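Local coordinates for pmbA-related protein (Thermotoga maritima, PDB 1VL4) that is of uncertain function but belongs to the PmbA/TldD family, peptidase family U62, and so may act as a metallopeptidase, at residues Lys137-Ala142 with Val149-Val154; Phe318-Lys323 with Glu328-Thr333. All coordinates share one frame; numbering follows the deposited sequence.

Contact 1 (Lys137-Ala142 with Val149-Val154)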
ATOM      1  N   LYS A 137       5.840  25.306 -13.932  1.00  8.68           N
ATOM      2  CA  LYS A 137       7.145  25.715 -14.311  1.00 10.34           C
ATOM      3  C   LYS A 137       8.061  24.491 -14.456  1.00 11.08           C
ATOM      4  O   LYS A 137       8.850  24.431 -15.388  1.00 12.65           O
ATOM      5  CB  LYS A 137       7.705  26.688 -13.284  1.00 14.67           C
ATOM      6  CG  LYS A 137       9.043  27.291 -13.660  1.00 23.04           C
ATOM      7  CD  LYS A 137       8.903  28.295 -14.831  1.00 31.14           C
ATOM      8  CE  LYS A 137      10.239  28.519 -15.539  1.00 36.13           C
ATOM      9  NZ  LYS A 137      10.089  29.312 -16.803  1.00 37.14           N
ATOM     10  N   ALA A 138       7.939  23.509 -13.558  1.00 10.72           N
ATOM     11  CA  ALA A 138       8.724  22.290 -13.708  1.00 11.75           C
ATOM     12  C   ALA A 138       8.367  21.550 -15.025  1.00 12.64           C
ATOM     13  O   ALA A 138       9.266  21.067 -15.758  1.00  9.69           O
ATOM     14  CB  ALA A 138       8.554  21.415 -12.520  1.00 11.84           C
ATOM     15  N   HIS A 139       7.077  21.538 -15.360  1.00 11.45           N
ATOM     16  CA  HIS A 139       6.620  20.904 -16.586  1.00 12.87           C
ATOM     17  C   HIS A 139       7.199  21.611 -17.807  1.00 15.56           C
ATOM     18  O   HIS A 139       7.629  20.960 -18.769  1.00 18.21           O
ATOM     19  CB  HIS A 139       5.092  20.944 -16.718  1.00 10.95           C
ATOM     20  CG  HIS A 139       4.602  20.333 -17.999  1.00 11.45           C
ATOM     21  ND1 HIS A 139       4.444  21.053 -19.167  1.00 17.08           N
ATOM     22  CD2 HIS A 139       4.290  19.054 -18.304  1.00 12.71           C
ATOM     23  CE1 HIS A 139       4.054  20.242 -20.134  1.00 14.99           C
ATOM     24  NE2 HIS A 139       3.957  19.021 -19.636  1.00 12.51           N
ATOM     25  N   GLU A 140       7.130  22.937 -17.786  1.00 15.74           N
ATOM     26  CA  GLU A 140       7.529  23.763 -18.906  1.00 18.51           C
ATOM     27  C   GLU A 140       9.002  23.555 -19.213  1.00 15.48           C
ATOM     28  O   GLU A 140       9.387  23.430 -20.391  1.00 16.88           O
ATOM     29  CB  GLU A 140       7.230  25.238 -18.599  1.00 18.45           C
ATOM     30  CG  GLU A 140       7.412  26.194 -19.756  1.00 29.09           C
ATOM     31  CD  GLU A 140       7.444  27.678 -19.349  1.00 29.53           C
ATOM     32  OE1 GLU A 140       7.281  28.012 -18.143  1.00 37.07           O
ATOM     33  OE2 GLU A 140       7.647  28.514 -20.274  1.00 46.47           O
ATOM     34  N   SER A 141       9.828  23.489 -18.168  1.00 14.14           N
ATOM     35  CA  SER A 141      11.255  23.256 -18.334  1.00 15.87           C
ATOM     36  C   SER A 141      11.549  21.845 -18.797  1.00 14.45           C
ATOM     37  O   SER A 141      12.458  21.645 -19.579  1.00 14.97           O
ATOM     38  CB  SER A 141      12.009  23.524 -17.032  1.00 17.85           C
ATOM     39  OG  SER A 141      11.708  24.827 -16.592  1.00 30.42           O
ATOM     40  N   ALA A 142      10.799  20.865 -18.302  1.00 11.95           N
ATOM     41  CA  ALA A 142      10.997  19.486 -18.716  1.00 11.90           C
ATOM     42  C   ALA A 142      10.597  19.352 -20.187  1.00 13.91           C
ATOM     43  O   ALA A 142      11.225  18.589 -20.920  1.00 12.85           O
ATOM     44  CB  ALA A 142      10.174  18.531 -17.851  1.00 14.92           C
ATOM     45  N   VAL A 149       9.557  13.931 -25.621  1.00 13.11           N
ATOM     46  CA  VAL A 149       8.322  13.573 -26.310  1.00 12.93           C
ATOM     47  C   VAL A 149       7.146  13.729 -25.353  1.00 16.64           C
ATOM     48  O   VAL A 149       6.015  13.956 -25.773  1.00 16.73           O
ATOM     49  CB  VAL A 149       8.338  12.120 -26.928  1.00 14.91           C
ATOM     50  CG1 VAL A 149       9.387  12.018 -27.981  1.00 15.00           C
ATOM     51  CG2 VAL A 149       8.589  11.038 -25.911  1.00 16.93           C
ATOM     52  N   MET A 150       7.407  13.586 -24.066  1.00 16.74           N
ATOM     53  CA  MET A 150       6.399  13.935 -23.105  1.00 18.82           C
ATOM     54  C   MET A 150       6.946  14.038 -21.699  1.00 13.85           C
ATOM     55  O   MET A 150       8.120  13.716 -21.405  1.00  9.89           O
ATOM     56  CB  MET A 150       5.266  12.930 -23.144  1.00 19.28           C
ATOM     57  CG  MET A 150       5.537  11.631 -22.465  1.00 20.76           C
ATOM     58  SD  MET A 150       4.069  10.587 -22.630  1.00 37.25           S
ATOM     59  CE  MET A 150       4.598   9.546 -23.987  1.00 36.93           C
ATOM     60  N   VAL A 151       6.058  14.483 -20.813  1.00 12.65           N
ATOM     61  CA  VAL A 151       6.386  14.673 -19.409  1.00 10.91           C
ATOM     62  C   VAL A 151       5.279  14.003 -18.595  1.00 15.92           C
ATOM     63  O   VAL A 151       4.276  14.625 -18.243  1.00 18.92           O
ATOM     64  CB  VAL A 151       6.574  16.173 -19.089  1.00  8.67           C
ATOM     65  CG1 VAL A 151       7.053  16.338 -17.671  1.00 13.04           C
ATOM     66  CG2 VAL A 151       7.563  16.806 -20.063  1.00 11.56           C
ATOM     67  N   PRO A 152       5.433  12.703 -18.335  1.00 17.31           N
ATOM     68  CA  PRO A 152       4.251  11.975 -17.887  1.00 16.56           C
ATOM     69  C   PRO A 152       3.799  12.399 -16.497  1.00 13.97           C
ATOM     70  O   PRO A 152       2.625  12.282 -16.166  1.00  9.18           O
ATOM     71  CB  PRO A 152       4.736  10.521 -17.857  1.00 16.48           C
ATOM     72  CG  PRO A 152       6.029  10.521 -18.667  1.00 21.17           C
ATOM     73  CD  PRO A 152       6.617  11.833 -18.453  1.00 15.53           C
ATOM     74  N   THR A 153       4.742  12.866 -15.685  1.00 13.85           N
ATOM     75  CA  THR A 153       4.458  13.240 -14.346  1.00 14.62           C
ATOM     76  C   THR A 153       5.251  14.452 -13.891  1.00 13.13           C
ATOM     77  O   THR A 153       6.428  14.567 -14.125  1.00 13.51           O
ATOM     78  CB  THR A 153       4.683  12.044 -13.378  1.00 15.86           C
ATOM     79  OG1 THR A 153       3.764  11.007 -13.681  1.00 20.86           O
ATOM     80  CG2 THR A 153       4.447  12.431 -11.934  1.00 20.04           C
ATOM     81  N   VAL A 154       4.537  15.363 -13.223  1.00 12.53           N
ATOM     82  CA  VAL A 154       5.140  16.328 -12.298  1.00  9.05           C
ATOM     83  C   VAL A 154       4.320  16.243 -11.022  1.00  9.57           C
ATOM     84  O   VAL A 154       3.072  16.256 -11.044  1.00  8.59           O
ATOM     85  CB  VAL A 154       5.130  17.767 -12.845  1.00  7.75           C
ATOM     86  CG1 VAL A 154       5.527  18.760 -11.785  1.00 10.85           C
ATOM     87  CG2 VAL A 154       6.021  17.901 -14.055  1.00 12.09           C
TER
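A138, H139 and A142 of helix 137-142 lie against V151 and V154 of strand 149-154, the two axes running nearly antiparallel at 152° and coming within 8.8 Å of each other. The CA atoms are nearest at H139 with V154 and at A142 with V151. The contact is made by van der Waals packing of two valines on two alanines and the flank of a histidine ring.

V151 does most of the work. With its CG1 anti to the backbone N (chi1 -174°), its two methyls straddle the A142 methyl: CG1 and CG2 of V151 each lie 3.8 Å from CB of A142. The same valine also meets the H139 imidazole, whose CD2 comes to 3.8 Å from V151 CB on an oblique approach. H139 reaches it because its own CG is anti to the backbone N (chi1 178°), which carries the ring along the strand from its CA, next to V154, as far as V151. Three residues further along the strand, V154 divides its methyls between two helix residues. Its CG1 stands 4.1 Å from A138 CB, whereas CG2 rests on the backbone of H139, 4.0 Å from the CA of that residue. Simple strand alternation would not turn both valines to the helix; a local break at P152, whose backbone angles are helical, allows it, while M150, P152 and T153 point away.

The helix thus packs on a face of the six-stranded antiparallel sheet, followed directly by the strand it covers. A135 and A143 extend its small-residue surface beneath the valines. Strand 148-167 pairs on one flank with strand 172-188, where V149 and M150 form a classic beta bulge facing I187, and on the other with strand 32-48. Helix 210-223 flanks the helix at K137 and S141.

Contact 2 (Phe318-Lys323 with Glu328-Thr333)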
ATOM      1  N   PHE A 318      23.559  -1.933  16.758  1.00 11.36           N
ATOM      2  CA  PHE A 318      22.244  -1.986  16.121  1.00 13.75           C
ATOM      3  C   PHE A 318      21.395  -0.822  16.637  1.00 14.48           C
ATOM      4  O   PHE A 318      21.761  -0.132  17.583  1.00 15.41           O
ATOM      5  CB  PHE A 318      21.561  -3.327  16.399  1.00 12.36           C
ATOM      6  CG  PHE A 318      22.322  -4.495  15.890  1.00 17.16           C
ATOM      7  CD1 PHE A 318      22.592  -4.623  14.524  1.00 19.18           C
ATOM      8  CD2 PHE A 318      22.793  -5.482  16.759  1.00 22.20           C
ATOM      9  CE1 PHE A 318      23.314  -5.705  14.041  1.00 12.63           C
ATOM     10  CE2 PHE A 318      23.528  -6.578  16.269  1.00 18.75           C
ATOM     11  CZ  PHE A 318      23.776  -6.688  14.923  1.00 12.89           C
ATOM     12  N   LEU A 319      20.279  -0.621  15.981  1.00 14.37           N
ATOM     13  CA  LEU A 319      19.268   0.319  16.402  1.00 14.38           C
ATOM     14  C   LEU A 319      18.208  -0.404  17.272  1.00 15.46           C
ATOM     15  O   LEU A 319      17.854  -1.550  17.025  1.00 14.41           O
ATOM     16  CB  LEU A 319      18.624   0.967  15.168  1.00 13.66           C
ATOM     17  CG  LEU A 319      19.641   1.703  14.256  1.00 14.55           C
ATOM     18  CD1 LEU A 319      18.918   2.423  13.161  1.00 15.48           C
ATOM     19  CD2 LEU A 319      20.504   2.670  15.024  1.00 18.59           C
ATOM     20  N   HIS A 320      17.733   0.300  18.290  1.00 14.82           N
ATOM     21  CA  HIS A 320      16.871  -0.244  19.316  1.00 14.52           C
ATOM     22  C   HIS A 320      15.559   0.531  19.528  1.00 16.32           C
ATOM     23  O   HIS A 320      15.436   1.712  19.184  1.00 14.08           O
ATOM     24  CB  HIS A 320      17.618  -0.255  20.649  1.00 15.60           C
ATOM     25  CG  HIS A 320      18.734  -1.252  20.708  1.00 12.12           C
ATOM     26  ND1 HIS A 320      18.535  -2.566  21.054  1.00 17.96           N
ATOM     27  CD2 HIS A 320      20.056  -1.124  20.458  1.00 17.32           C
ATOM     28  CE1 HIS A 320      19.695  -3.203  21.035  1.00 17.76           C
ATOM     29  NE2 HIS A 320      20.633  -2.348  20.673  1.00 17.68           N
ATOM     30  N   ASN A 321      14.604  -0.201  20.109  1.00 12.47           N
ATOM     31  CA  ASN A 321      13.466   0.359  20.797  1.00 12.90           C
ATOM     32  C   ASN A 321      13.619   0.035  22.287  1.00 16.07           C
ATOM     33  O   ASN A 321      14.631  -0.540  22.692  1.00 17.44           O
ATOM     34  CB  ASN A 321      12.150  -0.109  20.178  1.00 12.36           C
ATOM     35  CG  ASN A 321      11.957  -1.622  20.184  1.00  9.95           C
ATOM     36  OD1 ASN A 321      12.539  -2.370  20.990  1.00 16.34           O
ATOM     37  ND2 ASN A 321      11.060  -2.077  19.307  1.00 17.46           N
ATOM     38  N   LEU A 322      12.663   0.438  23.116  1.00 15.14           N
ATOM     39  CA  LEU A 322      12.793   0.229  24.552  1.00 15.40           C
ATOM     40  C   LEU A 322      12.892  -1.270  24.880  1.00 16.34           C
ATOM     41  O   LEU A 322      13.705  -1.661  25.720  1.00 14.24           O
ATOM     42  CB  LEU A 322      11.618   0.871  25.308  1.00 15.72           C
ATOM     43  CG  LEU A 322      11.571   2.408  25.274  1.00 20.83           C
ATOM     44  CD1 LEU A 322      10.325   2.980  25.971  1.00 26.75           C
ATOM     45  CD2 LEU A 322      12.821   2.979  25.897  1.00 24.54           C
ATOM     46  N   LYS A 323      12.098  -2.091  24.190  1.00 15.90           N
ATOM     47  CA  LYS A 323      12.055  -3.534  24.448  1.00 16.66           C
ATOM     48  C   LYS A 323      13.396  -4.186  24.153  1.00 16.55           C
ATOM     49  O   LYS A 323      13.898  -4.979  24.954  1.00 16.85           O
ATOM     50  CB  LYS A 323      10.927  -4.154  23.617  1.00 16.72           C
ATOM     51  CG  LYS A 323      10.912  -5.676  23.487  1.00 25.24           C
ATOM     52  CD  LYS A 323       9.543  -6.161  23.021  1.00 24.47           C
ATOM     53  N   GLU A 328      18.553  -6.459  25.657  1.00 31.04           N
ATOM     54  CA  GLU A 328      20.004  -6.576  25.370  1.00 33.93           C
ATOM     55  C   GLU A 328      20.915  -5.809  26.323  1.00 32.52           C
ATOM     56  O   GLU A 328      22.119  -5.747  26.093  1.00 33.53           O
ATOM     57  CB  GLU A 328      20.308  -6.191  23.906  1.00 32.99           C
ATOM     58  CG  GLU A 328      19.576  -7.102  22.913  1.00 38.52           C
ATOM     59  CD  GLU A 328      19.945  -6.873  21.434  1.00 41.43           C
ATOM     60  OE1 GLU A 328      19.051  -7.103  20.572  1.00 47.33           O
ATOM     61  OE2 GLU A 328      21.107  -6.483  21.129  1.00 52.14           O
ATOM     62  N   GLY A 329      20.343  -5.274  27.404  1.00 32.86           N
ATOM     63  CA  GLY A 329      21.065  -4.457  28.394  1.00 32.03           C
ATOM     64  C   GLY A 329      21.836  -3.238  27.891  1.00 31.51           C
ATOM     65  O   GLY A 329      22.895  -2.909  28.403  1.00 29.27           O
ATOM     66  N   VAL A 330      21.294  -2.535  26.908  1.00 30.05           N
ATOM     67  CA  VAL A 330      21.915  -1.326  26.418  1.00 28.14           C
ATOM     68  C   VAL A 330      21.023  -0.103  26.596  1.00 28.04           C
ATOM     69  O   VAL A 330      19.845  -0.196  26.987  1.00 24.83           O
ATOM     70  CB  VAL A 330      22.323  -1.505  24.939  1.00 29.87           C
ATOM     71  CG1 VAL A 330      23.235  -2.739  24.795  1.00 35.82           C
ATOM     72  CG2 VAL A 330      21.138  -1.662  24.044  1.00 26.84           C
ATOM     73  N   GLU A 331      21.595   1.062  26.347  1.00 28.66           N
ATOM     74  CA  GLU A 331      20.812   2.292  26.431  1.00 28.93           C
ATOM     75  C   GLU A 331      19.918   2.329  25.204  1.00 24.29           C
ATOM     76  O   GLU A 331      20.334   1.911  24.119  1.00 20.90           O
ATOM     77  CB  GLU A 331      21.684   3.558  26.489  1.00 29.70           C
ATOM     78  CG  GLU A 331      21.988   4.057  27.890  1.00 38.61           C
ATOM     79  N   PRO A 332      18.694   2.822  25.370  1.00 24.68           N
ATOM     80  CA  PRO A 332      17.859   3.076  24.209  1.00 22.92           C
ATOM     81  C   PRO A 332      18.589   4.046  23.274  1.00 20.23           C
ATOM     82  O   PRO A 332      19.287   4.945  23.760  1.00 18.41           O
ATOM     83  CB  PRO A 332      16.612   3.756  24.812  1.00 25.48           C
ATOM     84  CG  PRO A 332      16.585   3.362  26.257  1.00 27.15           C
ATOM     85  CD  PRO A 332      18.033   3.193  26.631  1.00 27.21           C
ATOM     86  N   THR A 333      18.434   3.848  21.959  1.00 19.01           N
ATOM     87  CA  THR A 333      19.106   4.652  20.970  1.00 16.27           C
ATOM     88  C   THR A 333      18.177   5.708  20.336  1.00 16.03           C
ATOM     89  O   THR A 333      18.661   6.530  19.573  1.00 14.76           O
ATOM     90  CB  THR A 333      19.648   3.791  19.843  1.00 16.89           C
ATOM     91  OG1 THR A 333      18.587   3.025  19.271  1.00 14.97           O
ATOM     92  CG2 THR A 333      20.774   2.844  20.342  1.00 18.19           C
TER
HETATM   93  O   HOH W   1      15.366   3.271  21.473  1.00  9.98           O
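H320 and T333 join the two segments through a hydrogen bond, H320 N to T333 OG1, 3.0 Å long with an N-H...O angle of 157°. The hydroxyl lies between the T333 backbone N and carbonyl carbon (chi1 56°), leaving CG2 to approach the H320 ring edge; OG1 is also bonded to N335 OD1.

CG of H320 is anti to its carbonyl carbon, beside the backbone N, which directs the ring toward V330 and E328. V330 CG2 covers one face, 3.7 Å from the ring centroid, in a CH-pi contact, and A257 also touches the imidazole. The extended E328 side chain brings its carboxylate to the edge, the planes 76° apart and OE2 3.6 Å from H320 CE1. ND1 is hydrogen-bonded to T324 OG1, which probably helps to fix the ring's rotation. With an alanine in place of H320, the V330 methyl would probably lose its aromatic face and T324 its imidazole partner.

N321, whose OD1 accepts from T324 N, N-caps helix 322-328, and G329 closes it in a Schellman motif, so the contact joins the ends of a short capped helix. E328 OE1 is bonded to Q261 and OE2 stays 4.2 Å from H320 NE2; the carboxylate may favour a positive imidazole without a salt bridge.

From the N terminus, the chain first meets contact 1 in the central domain: after helix 128-143 a short connection turns the chain, and the start of strand 148-167, part of the six-stranded antiparallel sheet, runs back along the helix. Contact 2 comes later, in the C-terminal domain, where the approach to helix 322-328 is met by the segment that leaves it, so the helix itself fills the enclosed loop. The two closures are in series, neither nested nor crossed. Contact 1 and contact 2 lie on opposite sides of the chain's centre, their own centres about 46 Å apart. One ties a helix to a sheet; the other draws together the chain entering and the chain leaving a short helix, beside helix 257-261.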